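Aldehyde dehydrogenase (Burkholderia thailandensis, PDB 5J6B) binds NADP(H) and probably oxidises aldehydes to carboxylic acids, as a tetrameric member of the aldehyde dehydrogenase family. Local coordinates at residues A[72-76]-A[203-207]. Numbering follows the deposited sequence.
Sequences RRQAI and ETDLP
One turn of helix 70-86, residues 72-76, lies against the loop linking helix 192-202 to strand 211-213 of the Rossmann-like cofactor-binding sheet. The helix is regular, Ile-76 N hydrogen-bonding Arg-72 O at 3.0 Å, so residues 72 and 76 share the face turned to the loop. Arg-72 folds back in an all-m rotamer (chi1 to chi3), and its length lets NH2 form a salt bridge with Asp-205 OD2 at 2.9 Å. A water accepts from Arg-72 NE (2.9 Å) and donates to Arg-72 O and Asp-205 OD1 (both 3.0 Å). Gln-74 points elsewhere, its NE2 hydrogen-bonding Glu-122 OE2 of the second subunit. Ile-76 is buried, its CA 6.0 Å from Thr-204 CA; chi1 m and chi2 t carry CD1 to Leu-206 CD2 (3.7 Å), the apolar contact, while CG1 touches Asp-205 OD1 at 3.5 Å. Opposite, the loop is extended at Thr-204 (phi/psi -85/168), bends at Asp-205 (-91/34) and extends again at Leu-206 (-59/143). Thr-204 spends OG1 on Leu-201 O, so it can sit beside Ile-76; Leu-206 has the bulk to reach Leu-65 too. Thus a helix from the N-terminal part of the chain packs on a peripheral alpha-to-beta connection of an aldehyde dehydrogenase cofactor domain. Asp-205 can lie against aliphatic Ile-76 because Arg-72 and the water meet its two carboxylate oxygens.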
loop_
_atom_site.group_PDB
_atom_site.type_symbol
_atom_site.label_atom_id
_atom_site.label_comp_id
_atom_site.label_asym_id
_atom_site.label_seq_id
_atom_site.Cartn_x
_atom_site.Cartn_y
_atom_site.Cartn_z
ATOM N N ARG A 72 -1.538 23.077 -6.140
ATOM C CA ARG A 72 -1.873 24.374 -5.547
ATOM C C ARG A 72 -1.912 24.285 -4.026
ATOM O O ARG A 72 -1.457 25.199 -3.322
ATOM C CB ARG A 72 -3.213 24.877 -6.092
ATOM C CG ARG A 72 -3.176 25.260 -7.579
ATOM C CD ARG A 72 -2.559 26.646 -7.790
ATOM N NE ARG A 72 -3.378 27.688 -7.175
ATOM C CZ ARG A 72 -4.480 28.199 -7.725
ATOM N NH1 ARG A 72 -4.896 27.768 -8.912
ATOM N NH2 ARG A 72 -5.169 29.139 -7.084
ATOM N N ARG A 73 -2.448 23.189 -3.498
ATOM C CA ARG A 73 -2.459 23.023 -2.051
ATOM C C ARG A 73 -1.046 22.874 -1.513
ATOM O O ARG A 73 -0.728 23.384 -0.432
ATOM C CB ARG A 73 -3.328 21.827 -1.681
ATOM C CG ARG A 73 -4.767 22.002 -2.145
ATOM C CD ARG A 73 -5.689 21.080 -1.373
ATOM N NE ARG A 73 -5.943 19.829 -2.065
ATOM C CZ ARG A 73 -7.053 19.572 -2.748
ATOM N NH1 ARG A 73 -8.013 20.486 -2.842
ATOM N NH2 ARG A 73 -7.202 18.396 -3.340
ATOM N N GLN A 74 -0.175 22.204 -2.271
ATOM C CA GLN A 74 1.228 22.114 -1.880
ATOM C C GLN A 74 1.874 23.493 -1.815
ATOM O O GLN A 74 2.625 23.794 -0.874
ATOM C CB GLN A 74 1.977 21.214 -2.862
ATOM C CG GLN A 74 3.444 21.003 -2.521
ATOM C CD GLN A 74 4.133 20.090 -3.517
ATOM O OE1 GLN A 74 4.024 20.279 -4.724
ATOM N NE2 GLN A 74 4.820 19.071 -3.010
ATOM N N ALA A 75 1.614 24.338 -2.818
ATOM C CA ALA A 75 2.233 25.662 -2.833
ATOM C C ALA A 75 1.748 26.503 -1.660
ATOM O O ALA A 75 2.519 27.284 -1.091
ATOM C CB ALA A 75 1.945 26.368 -4.155
ATOM N N ILE A 76 0.474 26.355 -1.287
ATOM C CA ILE A 76 -0.048 27.034 -0.105
ATOM C C ILE A 76 0.708 26.581 1.138
ATOM O O ILE A 76 1.152 27.400 1.953
ATOM C CB ILE A 76 -1.562 26.789 0.015
ATOM C CG1 ILE A 76 -2.288 27.501 -1.137
ATOM C CG2 ILE A 76 -2.096 27.202 1.399
ATOM C CD1 ILE A 76 -3.747 27.112 -1.289
ATOM N N GLU A 203 -2.174 35.246 3.664
ATOM C CA GLU A 203 -1.391 35.684 2.518
ATOM C C GLU A 203 -1.571 34.792 1.299
ATOM O O GLU A 203 -1.250 35.220 0.187
ATOM C CB GLU A 203 0.091 35.727 2.894
ATOM C CG GLU A 203 0.421 36.713 4.006
ATOM C CD GLU A 203 1.844 36.559 4.527
ATOM O OE1 GLU A 203 2.507 35.546 4.197
ATOM O OE2 GLU A 203 2.295 37.452 5.273
ATOM N N THR A 204 -2.067 33.573 1.481
ATOM C CA THR A 204 -2.138 32.586 0.415
ATOM C C THR A 204 -3.407 32.772 -0.412
ATOM O O THR A 204 -4.330 33.482 -0.023
ATOM C CB THR A 204 -2.102 31.184 1.003
ATOM O OG1 THR A 204 -3.335 30.919 1.695
ATOM C CG2 THR A 204 -0.950 31.050 1.984
ATOM N N ASP A 205 -3.467 32.092 -1.562
ATOM C CA ASP A 205 -4.649 32.170 -2.415
ATOM C C ASP A 205 -5.678 31.079 -2.093
ATOM O O ASP A 205 -6.378 30.594 -2.992
ATOM C CB ASP A 205 -4.249 32.149 -3.898
ATOM C CG ASP A 205 -3.487 30.887 -4.296
ATOM O OD1 ASP A 205 -3.072 30.116 -3.402
ATOM O OD2 ASP A 205 -3.290 30.673 -5.514
ATOM N N LEU A 206 -5.796 30.698 -0.828
ATOM C CA LEU A 206 -6.913 29.864 -0.403
ATOM C C LEU A 206 -8.239 30.564 -0.702
ATOM O O LEU A 206 -8.347 31.782 -0.544
ATOM C CB LEU A 206 -6.819 29.581 1.093
ATOM C CG LEU A 206 -5.892 28.465 1.571
ATOM C CD1 LEU A 206 -5.699 28.588 3.073
ATOM C CD2 LEU A 206 -6.447 27.087 1.199
ATOM N N PRO A 207 -9.273 29.831 -1.111
ATOM C CA PRO A 207 -10.570 30.478 -1.339
ATOM C C PRO A 207 -11.109 31.062 -0.042
ATOM O O PRO A 207 -10.847 30.553 1.050
ATOM C CB PRO A 207 -11.460 29.336 -1.849
ATOM C CG PRO A 207 -10.524 28.239 -2.234
ATOM C CD PRO A 207 -9.323 28.382 -1.355
HETATM O O HOH W 1 -1.740 27.825 -4.756
#